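Local coordinates for protein diol-dehydratase (Roseburia inulinivorans, PDB 5I2A) that probably dehydrates 1,2-propanediol as a B12-independent glycyl radical enzyme, a lyase whose radical is expected on a glycine near the C-terminus, at residues T145-K150 against G473-I478; H151-P156 against L501-L506; F456-P461 against E494-Q499; F466-D471 against S477-N482. All coordinates share one frame; numbering follows the deposited sequence. Where two conformers were deposited one is given.

Contact 1: residues T145-K150 against G473-I478; sequences TLRAMK and GEIASI
R147 and I475 make the main approach between helix 143-150 and the strand and loop of 473-478. The aliphatic part of the arginine does much of the touching: CD of R147 lies 3.6 Å from the carbonyl O of I475. Beyond it the guanidinium slants past the chain, with NE of R147 4.0 Å from O of A476 and NH1 of R147 3.9 Å from CG2 of I475. These are packing distances, and no hydrogen bond joins the two segments. The arginine reaches the strand because CG stands anti to the backbone N (chi1 -178°) and the chain runs straight to CD; a single bend at chi3, 64°, then turns the guanidinium along the loop. I475 presents CG2 to it, while CG1 leads off toward Y470. One turn further along the helix, K150 faces E474, the two side chains running at about a right angle. NZ of K150 stops 4.2 Å from OE1 of E474, too far for a salt bridge, although the opposite charges would probably still attract across this surface contact.

Strand 474-475 is the second arm of a two-stranded antiparallel hairpin with 470-471, and the contact sets the end of a helix against that hairpin and the chain leaving it. Further out, A476 is bonded through its backbone to G469 and packs its methyl on H151 and D471. S477 turns its hydroxyl to Q499 and N503 of helix 489-521. From helix 143-150, T145 likewise bonds through OG1 to N509 of that long helix, and R147 also packs on Y502.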
loop_
_atom_site.group_PDB
_atom_site.type_symbol
_atom_site.label_atom_id
_atom_site.label_comp_id
_atom_site.label_asym_id
_atom_site.label_seq_id
_atom_site.Cartn_x
_atom_site.Cartn_y
_atom_site.Cartn_z
ATOM N N THR A 145 11.949 -18.442 8.446
ATOM C CA THR A 145 12.473 -18.167 7.119
ATOM C C THR A 145 13.900 -17.622 7.171
ATOM O O THR A 145 14.768 -18.053 6.402
ATOM C CB THR A 145 11.568 -17.169 6.377
ATOM O OG1 THR A 145 10.241 -17.702 6.309
ATOM C CG2 THR A 145 12.088 -16.900 4.976
ATOM N N LEU A 146 14.142 -16.672 8.073
ATOM C CA LEU A 146 15.481 -16.128 8.232
ATOM C C LEU A 146 16.451 -17.239 8.654
ATOM O O LEU A 146 17.595 -17.266 8.211
ATOM C CB LEU A 146 15.489 -14.976 9.247
ATOM C CG LEU A 146 14.646 -13.747 8.865
ATOM C CD1 LEU A 146 14.605 -12.711 9.999
ATOM C CD2 LEU A 146 15.176 -13.122 7.590
ATOM N N ARG A 147 15.978 -18.151 9.500
ATOM C CA ARG A 147 16.804 -19.257 9.971
ATOM C C ARG A 147 17.170 -20.181 8.811
ATOM O O ARG A 147 18.320 -20.589 8.673
ATOM C CB ARG A 147 16.094 -20.052 11.076
ATOM C CG ARG A 147 16.929 -21.201 11.632
ATOM C CD ARG A 147 16.213 -21.940 12.761
ATOM N NE ARG A 147 15.007 -22.585 12.264
ATOM C CZ ARG A 147 14.054 -23.114 13.026
ATOM N NH1 ARG A 147 14.153 -23.085 14.348
ATOM N NH2 ARG A 147 12.990 -23.667 12.460
ATOM N N ALA A 148 16.191 -20.494 7.973
ATOM C CA ALA A 148 16.432 -21.365 6.826
ATOM C C ALA A 148 17.499 -20.770 5.897
ATOM O O ALA A 148 18.353 -21.482 5.368
ATOM C CB ALA A 148 15.130 -21.612 6.069
ATOM N N MET A 149 17.468 -19.456 5.730
ATOM C CA MET A 149 18.414 -18.798 4.837
ATOM C C MET A 149 19.797 -18.770 5.464
ATOM O O MET A 149 20.796 -18.944 4.777
ATOM C CB MET A 149 17.939 -17.387 4.500
ATOM C CG MET A 149 16.682 -17.385 3.616
ATOM S SD MET A 149 16.054 -15.721 3.325
ATOM C CE MET A 149 15.406 -15.295 4.887
ATOM N N LYS A 150 19.838 -18.579 6.781
ATOM C CA LYS A 150 21.098 -18.546 7.518
ATOM C C LYS A 150 21.811 -19.898 7.397
ATOM O O LYS A 150 23.030 -19.967 7.325
ATOM C CB LYS A 150 20.838 -18.180 8.984
ATOM C CG LYS A 150 22.067 -18.139 9.883
ATOM C CD LYS A 150 21.691 -17.657 11.291
ATOM C CE LYS A 150 22.257 -18.557 12.386
ATOM N NZ LYS A 150 23.742 -18.709 12.301
ATOM N N GLY A 473 25.276 -28.123 15.439
ATOM C CA GLY A 473 24.886 -28.076 16.836
ATOM C C GLY A 473 23.600 -27.339 17.168
ATOM O O GLY A 473 23.101 -27.458 18.276
ATOM N N GLU A 474 23.058 -26.568 16.235
ATOM C CA GLU A 474 21.786 -25.897 16.501
ATOM C C GLU A 474 20.641 -26.414 15.634
ATOM O O GLU A 474 20.857 -26.961 14.555
ATOM C CB GLU A 474 21.937 -24.387 16.325
ATOM C CG GLU A 474 22.999 -23.965 15.336
ATOM C CD GLU A 474 23.379 -22.498 15.481
ATOM O OE1 GLU A 474 24.305 -22.046 14.772
ATOM O OE2 GLU A 474 22.749 -21.798 16.304
ATOM N N ILE A 475 19.421 -26.249 16.127
ATOM C CA ILE A 475 18.234 -26.587 15.357
ATOM C C ILE A 475 18.171 -25.706 14.111
ATOM O O ILE A 475 18.254 -24.483 14.207
ATOM C CB ILE A 475 16.954 -26.426 16.194
ATOM C CG1 ILE A 475 16.925 -27.479 17.306
ATOM C CG2 ILE A 475 15.709 -26.575 15.318
ATOM C CD1 ILE A 475 15.581 -27.625 17.983
ATOM N N ALA A 476 18.064 -26.333 12.944
ATOM C CA ALA A 476 18.082 -25.592 11.683
ATOM C C ALA A 476 16.875 -25.912 10.811
ATOM O O ALA A 476 16.672 -25.281 9.782
ATOM C CB ALA A 476 19.351 -25.887 10.922
ATOM N N SER A 477 16.103 -26.915 11.220
ATOM C CA SER A 477 14.942 -27.382 10.472
ATOM C C SER A 477 14.078 -28.240 11.393
ATOM O O SER A 477 14.370 -28.349 12.583
ATOM C CB SER A 477 15.374 -28.177 9.233
ATOM O OG SER A 477 14.274 -28.444 8.391
ATOM N N ILE A 478 13.017 -28.835 10.860
ATOM C CA ILE A 478 12.184 -29.735 11.656
ATOM C C ILE A 478 12.934 -31.014 12.025
ATOM O O ILE A 478 13.881 -31.406 11.340
ATOM C CB ILE A 478 10.885 -30.124 10.924
ATOM C CG1 ILE A 478 11.194 -30.659 9.529
ATOM C CG2 ILE A 478 9.960 -28.937 10.830
ATOM C CD1 ILE A 478 9.986 -31.210 8.799
#

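Contact 2: residues H151-P156 against L501-L506; sequences HNFFTP and LYNIEL
F153 lays its ring on the side-chain amide of N503, the two planes only 12° apart in a stacked arrangement. Starting from the backbone, CB of F153 is 3.8 Å from OD1 of N503, and CG comes closer, 3.3 Å from the same oxygen, which sits over one face and offset toward the rim. Farther out, CD1 of F153 lies 3.5 Å from CG of N503, while CE1 and CZ of F153 are 3.6 and 4.1 Å from ND2 of N503. The amide nitrogen is bonded elsewhere, to O of Q499 and OG of S477, which probably fixes the rotation that keeps the amide flat on the ring. With an alanine in place of F153, the amide of N503 would probably lose its aromatic cover and a gap would open beside it. F154 holds CG between its backbone N and carbonyl carbon (chi1 59°), directing its ring at the helix backbone: CZ of F154 is 3.6 Å from O of L506, and CE2 of F154 is 3.9 Å from CB of L506. Helix 143-150 ends in a Schellman motif at N152, and strand 154-155 then pairs antiparallel with 454-457, leaving F154 between helices 143-150 and 489-521.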
loop_
_atom_site.group_PDB
_atom_site.type_symbol
_atom_site.label_atom_id
_atom_site.label_comp_id
_atom_site.label_asym_id
_atom_site.label_seq_id
_atom_site.Cartn_x
_atom_site.Cartn_y
_atom_site.Cartn_z
ATOM N N HIS A 151 21.031 -20.964 7.319
ATOM C CA HIS A 151 21.587 -22.296 7.152
ATOM C C HIS A 151 21.564 -22.765 5.694
ATOM O O HIS A 151 21.690 -23.962 5.405
ATOM C CB HIS A 151 20.843 -23.271 8.061
ATOM C CG HIS A 151 21.123 -23.045 9.514
ATOM N ND1 HIS A 151 22.196 -23.622 10.162
ATOM C CD2 HIS A 151 20.496 -22.274 10.436
ATOM C CE1 HIS A 151 22.204 -23.233 11.426
ATOM N NE2 HIS A 151 21.179 -22.420 11.621
ATOM N N ASN A 152 21.402 -21.804 4.787
ATOM C CA ASN A 152 21.594 -22.032 3.356
ATOM C C ASN A 152 20.716 -23.124 2.731
ATOM O O ASN A 152 21.170 -23.857 1.853
ATOM C CB ASN A 152 23.065 -22.357 3.089
ATOM C CG ASN A 152 23.988 -21.267 3.579
ATOM O OD1 ASN A 152 23.729 -20.090 3.368
ATOM N ND2 ASN A 152 25.056 -21.651 4.257
ATOM N N PHE A 153 19.466 -23.228 3.168
ATOM C CA PHE A 153 18.526 -24.107 2.477
ATOM C C PHE A 153 18.187 -23.533 1.109
ATOM O O PHE A 153 18.017 -24.279 0.152
ATOM C CB PHE A 153 17.255 -24.323 3.305
ATOM C CG PHE A 153 17.467 -25.248 4.457
ATOM C CD1 PHE A 153 17.340 -26.609 4.291
ATOM C CD2 PHE A 153 17.848 -24.760 5.690
ATOM C CE1 PHE A 153 17.570 -27.463 5.341
ATOM C CE2 PHE A 153 18.071 -25.611 6.755
ATOM C CZ PHE A 153 17.937 -26.956 6.585
ATOM N N PHE A 154 18.096 -22.204 1.038
ATOM C CA PHE A 154 17.778 -21.499 -0.192
ATOM C C PHE A 154 18.268 -20.053 -0.100
ATOM O O PHE A 154 18.511 -19.550 0.988
ATOM C CB PHE A 154 16.257 -21.532 -0.476
ATOM C CG PHE A 154 15.417 -20.924 0.625
ATOM C CD1 PHE A 154 15.189 -19.555 0.671
ATOM C CD2 PHE A 154 14.867 -21.720 1.615
ATOM C CE1 PHE A 154 14.426 -18.988 1.681
ATOM C CE2 PHE A 154 14.099 -21.158 2.638
ATOM C CZ PHE A 154 13.887 -19.796 2.677
ATOM N N THR A 155 18.415 -19.387 -1.235
ATOM C CA THR A 155 18.641 -17.942 -1.224
ATOM C C THR A 155 17.706 -17.235 -2.200
ATOM O O THR A 155 17.647 -17.589 -3.372
ATOM C CB THR A 155 20.111 -17.551 -1.557
ATOM O OG1 THR A 155 20.168 -16.141 -1.801
ATOM C CG2 THR A 155 20.625 -18.280 -2.805
ATOM N N PRO A 156 16.953 -16.245 -1.696
ATOM C CA PRO A 156 16.098 -15.369 -2.485
ATOM C C PRO A 156 16.809 -14.060 -2.797
ATOM O O PRO A 156 16.151 -13.064 -3.014
ATOM C CB PRO A 156 14.909 -15.127 -1.552
ATOM C CG PRO A 156 15.576 -15.040 -0.182
ATOM C CD PRO A 156 16.820 -15.950 -0.256
ATOM N N LEU A 501 9.372 -30.309 2.137
ATOM C CA LEU A 501 8.129 -29.549 2.208
ATOM C C LEU A 501 8.241 -28.380 3.178
ATOM O O LEU A 501 7.844 -27.266 2.856
ATOM C CB LEU A 501 6.962 -30.458 2.604
ATOM C CG LEU A 501 5.569 -29.825 2.569
ATOM C CD1 LEU A 501 5.256 -29.234 1.204
ATOM C CD2 LEU A 501 4.505 -30.838 2.973
ATOM N N TYR A 502 8.802 -28.633 4.355
ATOM C CA TYR A 502 8.982 -27.575 5.346
ATOM C C TYR A 502 9.788 -26.400 4.793
ATOM O O TYR A 502 9.387 -25.239 4.915
ATOM C CB TYR A 502 9.671 -28.121 6.593
ATOM C CG TYR A 502 9.874 -27.085 7.682
ATOM C CD1 TYR A 502 8.809 -26.653 8.458
ATOM C CD2 TYR A 502 11.127 -26.540 7.926
ATOM C CE1 TYR A 502 8.991 -25.717 9.454
ATOM C CE2 TYR A 502 11.319 -25.598 8.923
ATOM C CZ TYR A 502 10.248 -25.190 9.681
ATOM O OH TYR A 502 10.428 -24.262 10.679
ATOM N N ASN A 503 10.922 -26.709 4.173
ATOM C CA ASN A 503 11.806 -25.661 3.696
ATOM C C ASN A 503 11.330 -25.002 2.403
ATOM O O ASN A 503 11.597 -23.831 2.173
ATOM C CB ASN A 503 13.214 -26.218 3.551
ATOM C CG ASN A 503 13.898 -26.312 4.889
ATOM O OD1 ASN A 503 14.286 -25.295 5.459
ATOM N ND2 ASN A 503 13.996 -27.525 5.430
ATOM N N ILE A 504 10.595 -25.740 1.586
ATOM C CA ILE A 504 9.972 -25.135 0.415
ATOM C C ILE A 504 8.983 -24.049 0.831
ATOM O O ILE A 504 8.943 -22.971 0.246
ATOM C CB ILE A 504 9.251 -26.188 -0.444
ATOM C CG1 ILE A 504 10.277 -27.028 -1.199
ATOM C CG2 ILE A 504 8.293 -25.522 -1.434
ATOM C CD1 ILE A 504 9.677 -28.304 -1.786
ATOM N N GLU A 505 8.192 -24.325 1.861
ATOM C CA GLU A 505 7.188 -23.360 2.286
ATOM C C GLU A 505 7.835 -22.085 2.852
ATOM O O GLU A 505 7.316 -20.977 2.670
ATOM C CB GLU A 505 6.237 -23.980 3.317
ATOM C CG GLU A 505 5.144 -23.003 3.745
ATOM C CD GLU A 505 3.960 -23.671 4.449
ATOM O OE1 GLU A 505 4.065 -24.862 4.810
ATOM O OE2 GLU A 505 2.923 -22.994 4.622
ATOM N N LEU A 506 8.966 -22.240 3.532
ATOM C CA LEU A 506 9.732 -21.083 3.986
ATOM C C LEU A 506 10.273 -20.246 2.816
ATOM O O LEU A 506 10.351 -19.020 2.903
ATOM C CB LEU A 506 10.883 -21.536 4.888
ATOM C CG LEU A 506 10.444 -22.188 6.203
ATOM C CD1 LEU A 506 11.640 -22.516 7.081
ATOM C CD2 LEU A 506 9.474 -21.268 6.940
#

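Contact 3: residues F456-P461 against E494-Q499; sequences FNMCRP and EAYRKQ
M458 and Y496 share the one hydrogen bond of this contact, in the bend between strand 454-457 and helix 459-467. Just before it, N457 accepts from N of C459 through OD1 at 2.9 Å, a capping bond at the start of the helix. The carbonyl O of M458 then takes the hydroxyl of Y496, its OH 2.9 Å away and tilted 33° from the carbonyl plane; the oxygen itself lies at the edge of the tyrosine ring, in its plane. Y496 reaches it with chi1 at 178°, where CG lies trans to the main-chain nitrogen and the phenol is carried across to the bend. CB of M458 also packs on OH of Y496, at 3.8 Å. Three residues on, P461 fits between two side chains of the long helix: its CB is 3.9 Å from CE1 of Y496 and 3.7 Å from CB of Q499. Backbone approach is close here, the CA atoms of P461 and Q499 being 5.1 Å apart. The amide of Q499 turns elsewhere, to S477, I478 and T480. V561 of helix 558-574 also packs on Y496 and M458. This is a buried strand-to-helix junction, with a capped helix start laid against helix 489-521 within the pyruvate formate lyase-like region.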
loop_
_atom_site.group_PDB
_atom_site.type_symbol
_atom_site.label_atom_id
_atom_site.label_comp_id
_atom_site.label_asym_id
_atom_site.label_seq_id
_atom_site.Cartn_x
_atom_site.Cartn_y
_atom_site.Cartn_z
ATOM N N PHE A 456 17.085 -22.962 -4.594
ATOM C CA PHE A 456 16.796 -23.900 -3.518
ATOM C C PHE A 456 17.711 -25.116 -3.615
ATOM O O PHE A 456 17.737 -25.800 -4.642
ATOM C CB PHE A 456 15.327 -24.346 -3.570
ATOM C CG PHE A 456 14.900 -25.237 -2.422
ATOM C CD1 PHE A 456 15.137 -26.610 -2.452
ATOM C CD2 PHE A 456 14.227 -24.703 -1.328
ATOM C CE1 PHE A 456 14.708 -27.434 -1.405
ATOM C CE2 PHE A 456 13.799 -25.520 -0.269
ATOM C CZ PHE A 456 14.041 -26.886 -0.311
ATOM N N ASN A 457 18.430 -25.396 -2.532
ATOM C CA ASN A 457 19.371 -26.514 -2.502
ATOM C C ASN A 457 18.674 -27.790 -2.023
ATOM O O ASN A 457 18.440 -27.953 -0.830
ATOM C CB ASN A 457 20.565 -26.170 -1.591
ATOM C CG ASN A 457 21.691 -27.200 -1.672
ATOM O OD1 ASN A 457 21.468 -28.355 -2.029
ATOM N ND2 ASN A 457 22.912 -26.769 -1.350
ATOM N N MET A 458 18.358 -28.691 -2.946
ATOM C CA MET A 458 17.632 -29.908 -2.588
ATOM C C MET A 458 18.496 -30.871 -1.769
ATOM O O MET A 458 17.967 -31.788 -1.158
ATOM C CB MET A 458 17.093 -30.628 -3.841
ATOM C CG MET A 458 16.176 -29.762 -4.726
ATOM S SD MET A 458 15.728 -30.563 -6.285
ATOM C CE MET A 458 15.075 -32.098 -5.669
ATOM N N CYS A 459 19.809 -30.657 -1.737
ATOM C CA CYS A 459 20.673 -31.484 -0.894
ATOM C C CYS A 459 20.629 -31.112 0.597
ATOM O O CYS A 459 20.955 -31.940 1.453
ATOM C CB CYS A 459 22.130 -31.406 -1.378
ATOM S SG CYS A 459 22.409 -32.127 -2.990
ATOM N N ARG A 460 20.282 -29.868 0.922
ATOM C CA ARG A 460 20.322 -29.490 2.334
ATOM C C ARG A 460 19.224 -30.208 3.154
ATOM O O ARG A 460 19.519 -30.697 4.240
ATOM C CB ARG A 460 20.263 -27.971 2.496
ATOM C CG ARG A 460 21.537 -27.263 1.982
ATOM C CD ARG A 460 22.334 -26.601 3.133
ATOM N NE ARG A 460 22.924 -27.615 3.969
ATOM C CZ ARG A 460 23.203 -27.517 5.261
ATOM N NH1 ARG A 460 22.964 -26.409 5.956
ATOM N NH2 ARG A 460 23.739 -28.570 5.855
ATOM N N PRO A 461 17.978 -30.307 2.628
ATOM C CA PRO A 461 16.998 -31.148 3.324
ATOM C C PRO A 461 17.435 -32.605 3.461
ATOM O O PRO A 461 17.050 -33.245 4.437
ATOM C CB PRO A 461 15.751 -31.041 2.430
ATOM C CG PRO A 461 15.860 -29.676 1.849
ATOM C CD PRO A 461 17.343 -29.577 1.517
ATOM N N GLU A 494 10.327 -40.661 3.290
ATOM C CA GLU A 494 9.275 -39.861 3.884
ATOM C C GLU A 494 9.857 -38.729 4.734
ATOM O O GLU A 494 9.369 -37.601 4.697
ATOM C CB GLU A 494 8.340 -40.752 4.709
ATOM C CG GLU A 494 7.253 -40.007 5.465
ATOM C CD GLU A 494 6.305 -39.233 4.557
ATOM O OE1 GLU A 494 6.249 -39.504 3.344
ATOM O OE2 GLU A 494 5.606 -38.339 5.065
ATOM N N ALA A 495 10.909 -39.024 5.488
ATOM C CA ALA A 495 11.599 -37.983 6.238
ATOM C C ALA A 495 12.153 -36.899 5.290
ATOM O O ALA A 495 12.046 -35.703 5.570
ATOM C CB ALA A 495 12.719 -38.589 7.077
ATOM N N TYR A 496 12.737 -37.326 4.172
ATOM C CA TYR A 496 13.254 -36.388 3.183
ATOM C C TYR A 496 12.131 -35.548 2.581
ATOM O O TYR A 496 12.279 -34.335 2.426
ATOM C CB TYR A 496 14.014 -37.117 2.075
ATOM C CG TYR A 496 14.533 -36.196 0.989
ATOM C CD1 TYR A 496 15.381 -35.135 1.289
ATOM C CD2 TYR A 496 14.183 -36.391 -0.332
ATOM C CE1 TYR A 496 15.860 -34.292 0.288
ATOM C CE2 TYR A 496 14.651 -35.552 -1.336
ATOM C CZ TYR A 496 15.482 -34.512 -1.022
ATOM O OH TYR A 496 15.925 -33.694 -2.021
ATOM N N ARG A 497 11.007 -36.190 2.264
ATOM C CA ARG A 497 9.858 -35.468 1.701
ATOM C C ARG A 497 9.435 -34.336 2.645
ATOM O O ARG A 497 9.163 -33.214 2.204
ATOM C CB ARG A 497 8.677 -36.409 1.435
ATOM C CG ARG A 497 7.540 -35.773 0.626
ATOM C CD ARG A 497 6.285 -36.648 0.594
ATOM N NE ARG A 497 5.708 -36.809 1.922
ATOM C CZ ARG A 497 4.909 -35.922 2.507
ATOM N NH1 ARG A 497 4.581 -34.802 1.881
ATOM N NH2 ARG A 497 4.430 -36.157 3.716
ATOM N N LYS A 498 9.422 -34.623 3.944
ATOM C CA LYS A 498 8.979 -33.632 4.924
ATOM C C LYS A 498 9.997 -32.510 5.119
ATOM O O LYS A 498 9.613 -31.355 5.270
ATOM C CB LYS A 498 8.679 -34.293 6.276
ATOM C CG LYS A 498 7.446 -35.213 6.319
ATOM C CD LYS A 498 7.448 -35.992 7.638
ATOM C CE LYS A 498 6.320 -36.994 7.744
ATOM N NZ LYS A 498 6.520 -37.929 8.893
ATOM N N GLN A 499 11.285 -32.847 5.143
ATOM C CA GLN A 499 12.316 -31.818 5.200
ATOM C C GLN A 499 12.186 -30.883 3.995
ATOM O O GLN A 499 12.379 -29.681 4.109
ATOM C CB GLN A 499 13.720 -32.430 5.233
ATOM C CG GLN A 499 14.083 -33.114 6.531
ATOM C CD GLN A 499 14.279 -32.126 7.656
ATOM O OE1 GLN A 499 14.357 -30.915 7.436
ATOM N NE2 GLN A 499 14.366 -32.635 8.865
#

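Contact 4: residues F466-D471 against S477-N482; sequences FSNGYD and SIQTGN
G469 and S477 bring the two backbones to a CA separation of 4.6 Å, where the type I' turn from S467 to Y470 meets the irregular chain 477-482 and N of S477 gives a weak bond to O of G469. A CH...O contact adds to it, CA of G469 lying 3.4 Å from O of I478. A side chain at G469 would run into that carbonyl and the amide of Q479. N468 takes the largest share of the buried surface. With chi1 at -166° its side chain swings away from its own N, placing OD1 of N468 2.7 Å from N of G481, a bond whose donor lies well above the carbonyl plane. The same OD1 rests 3.4 Å from CB of Q479. Q479 answers from its side: bent at chi2 (55°), it folds back so that NE2 donates to O of N468 at 3.0 Å, nearly straight at 167° and with O of N468 nearly in the amide plane of Q479. NE2 of Q479 also makes a weak bond to O of S477 and lies 4.0 Å from CE1 of Y470. A leucine in place of N468 would probably leave N of G481 without its acceptor and the backbone at G481 less firmly held. The turn overlaps the Schellman end of helix 459-467 and opens into strand 470-471, while 477-482 runs back along helix 489-521, to which S477, I478 and T480 are bonded through Q499.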
loop_
_atom_site.group_PDB
_atom_site.type_symbol
_atom_site.label_atom_id
_atom_site.label_comp_id
_atom_site.label_asym_id
_atom_site.label_seq_id
_atom_site.Cartn_x
_atom_site.Cartn_y
_atom_site.Cartn_z
ATOM N N PHE A 466 19.786 -36.845 7.878
ATOM C CA PHE A 466 20.874 -37.491 8.611
ATOM C C PHE A 466 21.057 -36.870 9.990
ATOM O O PHE A 466 21.306 -37.571 10.968
ATOM C CB PHE A 466 22.196 -37.413 7.824
ATOM C CG PHE A 466 22.297 -38.431 6.712
ATOM C CD1 PHE A 466 22.690 -39.734 6.982
ATOM C CD2 PHE A 466 21.991 -38.088 5.404
ATOM C CE1 PHE A 466 22.781 -40.686 5.967
ATOM C CE2 PHE A 466 22.071 -39.024 4.393
ATOM C CZ PHE A 466 22.468 -40.333 4.672
ATOM N N SER A 467 20.923 -35.552 10.058
ATOM C CA SER A 467 21.222 -34.825 11.284
ATOM C C SER A 467 19.991 -34.530 12.128
ATOM O O SER A 467 20.085 -33.790 13.090
ATOM C CB SER A 467 21.922 -33.512 10.955
ATOM O OG SER A 467 20.994 -32.594 10.402
ATOM N N ASN A 468 18.845 -35.095 11.757
ATOM C CA ASN A 468 17.588 -34.823 12.461
ATOM C C ASN A 468 17.339 -33.322 12.641
ATOM O O ASN A 468 16.954 -32.851 13.721
ATOM C CB ASN A 468 17.564 -35.535 13.820
ATOM C CG ASN A 468 16.171 -35.576 14.434
ATOM O OD1 ASN A 468 15.169 -35.380 13.748
ATOM N ND2 ASN A 468 16.105 -35.847 15.728
ATOM N N GLY A 469 17.581 -32.570 11.574
ATOM C CA GLY A 469 17.257 -31.154 11.559
ATOM C C GLY A 469 18.223 -30.252 12.301
ATOM O O GLY A 469 17.894 -29.102 12.589
ATOM N N TYR A 470 19.412 -30.766 12.608
ATOM C CA TYR A 470 20.441 -29.960 13.251
ATOM C C TYR A 470 21.514 -29.563 12.252
ATOM O O TYR A 470 21.818 -30.297 11.307
ATOM C CB TYR A 470 21.078 -30.704 14.428
ATOM C CG TYR A 470 20.207 -30.720 15.664
ATOM C CD1 TYR A 470 19.148 -31.603 15.769
ATOM C CD2 TYR A 470 20.435 -29.835 16.713
ATOM C CE1 TYR A 470 18.334 -31.614 16.889
ATOM C CE2 TYR A 470 19.629 -29.838 17.840
ATOM C CZ TYR A 470 18.584 -30.731 17.919
ATOM O OH TYR A 470 17.776 -30.751 19.022
ATOM N N ASP A 471 22.082 -28.393 12.467
ATOM C CA ASP A 471 23.169 -27.921 11.636
ATOM C C ASP A 471 24.195 -27.301 12.565
ATOM O O ASP A 471 23.894 -26.348 13.280
ATOM C CB ASP A 471 22.674 -26.913 10.597
ATOM C CG ASP A 471 23.730 -26.561 9.567
ATOM O OD1 ASP A 471 24.487 -27.460 9.163
ATOM O OD2 ASP A 471 23.804 -25.385 9.165
ATOM N N SER A 477 16.103 -26.915 11.220
ATOM C CA SER A 477 14.942 -27.382 10.472
ATOM C C SER A 477 14.078 -28.240 11.393
ATOM O O SER A 477 14.370 -28.349 12.583
ATOM C CB SER A 477 15.374 -28.177 9.233
ATOM O OG SER A 477 14.274 -28.444 8.391
ATOM N N ILE A 478 13.017 -28.835 10.860
ATOM C CA ILE A 478 12.184 -29.735 11.656
ATOM C C ILE A 478 12.934 -31.014 12.025
ATOM O O ILE A 478 13.881 -31.406 11.340
ATOM C CB ILE A 478 10.885 -30.124 10.924
ATOM C CG1 ILE A 478 11.194 -30.659 9.529
ATOM C CG2 ILE A 478 9.960 -28.937 10.830
ATOM C CD1 ILE A 478 9.986 -31.210 8.799
ATOM N N GLN A 479 12.511 -31.641 13.121
ATOM C CA GLN A 479 13.067 -32.919 13.570
ATOM C C GLN A 479 12.253 -34.069 12.994
ATOM O O GLN A 479 11.146 -34.337 13.437
ATOM C CB GLN A 479 13.084 -33.018 15.105
ATOM C CG GLN A 479 14.253 -32.309 15.774
ATOM C CD GLN A 479 14.338 -30.854 15.366
ATOM O OE1 GLN A 479 13.496 -30.044 15.752
ATOM N NE2 GLN A 479 15.338 -30.521 14.547
ATOM N N THR A 480 12.787 -34.761 12.005
ATOM C CA THR A 480 12.100 -35.865 11.359
ATOM C C THR A 480 12.473 -37.218 11.965
ATOM O O THR A 480 12.007 -38.254 11.515
ATOM C CB THR A 480 12.409 -35.898 9.846
ATOM O OG1 THR A 480 13.784 -35.572 9.635
ATOM C CG2 THR A 480 11.532 -34.909 9.098
ATOM N N GLY A 481 13.349 -37.209 12.964
ATOM C CA GLY A 481 13.718 -38.442 13.641
ATOM C C GLY A 481 15.185 -38.808 13.541
ATOM O O GLY A 481 15.869 -38.434 12.593
ATOM N N ASN A 482 15.678 -39.526 14.544
ATOM C CA ASN A 482 17.030 -40.058 14.493
ATOM C C ASN A 482 17.173 -40.957 13.266
ATOM O O ASN A 482 16.417 -41.910 13.102
ATOM C CB ASN A 482 17.359 -40.831 15.772
ATOM C CG ASN A 482 18.829 -41.173 15.878
ATOM O OD1 ASN A 482 19.393 -41.837 15.001
ATOM N ND2 ASN A 482 19.468 -40.702 16.939
#

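Along the chain the first segments of contacts 1 and 2 come early, 145-156, and all the others fall between 456 and 506, so contacts 1 and 2 tie together parts more than 300 residues apart, whereas 3 and 4 are more local. Helix 489-521 supplies one side of contacts 2 and 3, and strands 154-155 and 454-457 place both on one mixed sheet, with centres about 9 Å apart. Contact 4 shares S477 and I478 with contact 1, about 11 Å away between centres, and the hairpin 470-475 joins them. The widest separation between centres is about 15 Å, from contact 2 to contact 4. Together they form one continuous patch of the pyruvate formate lyase-like region.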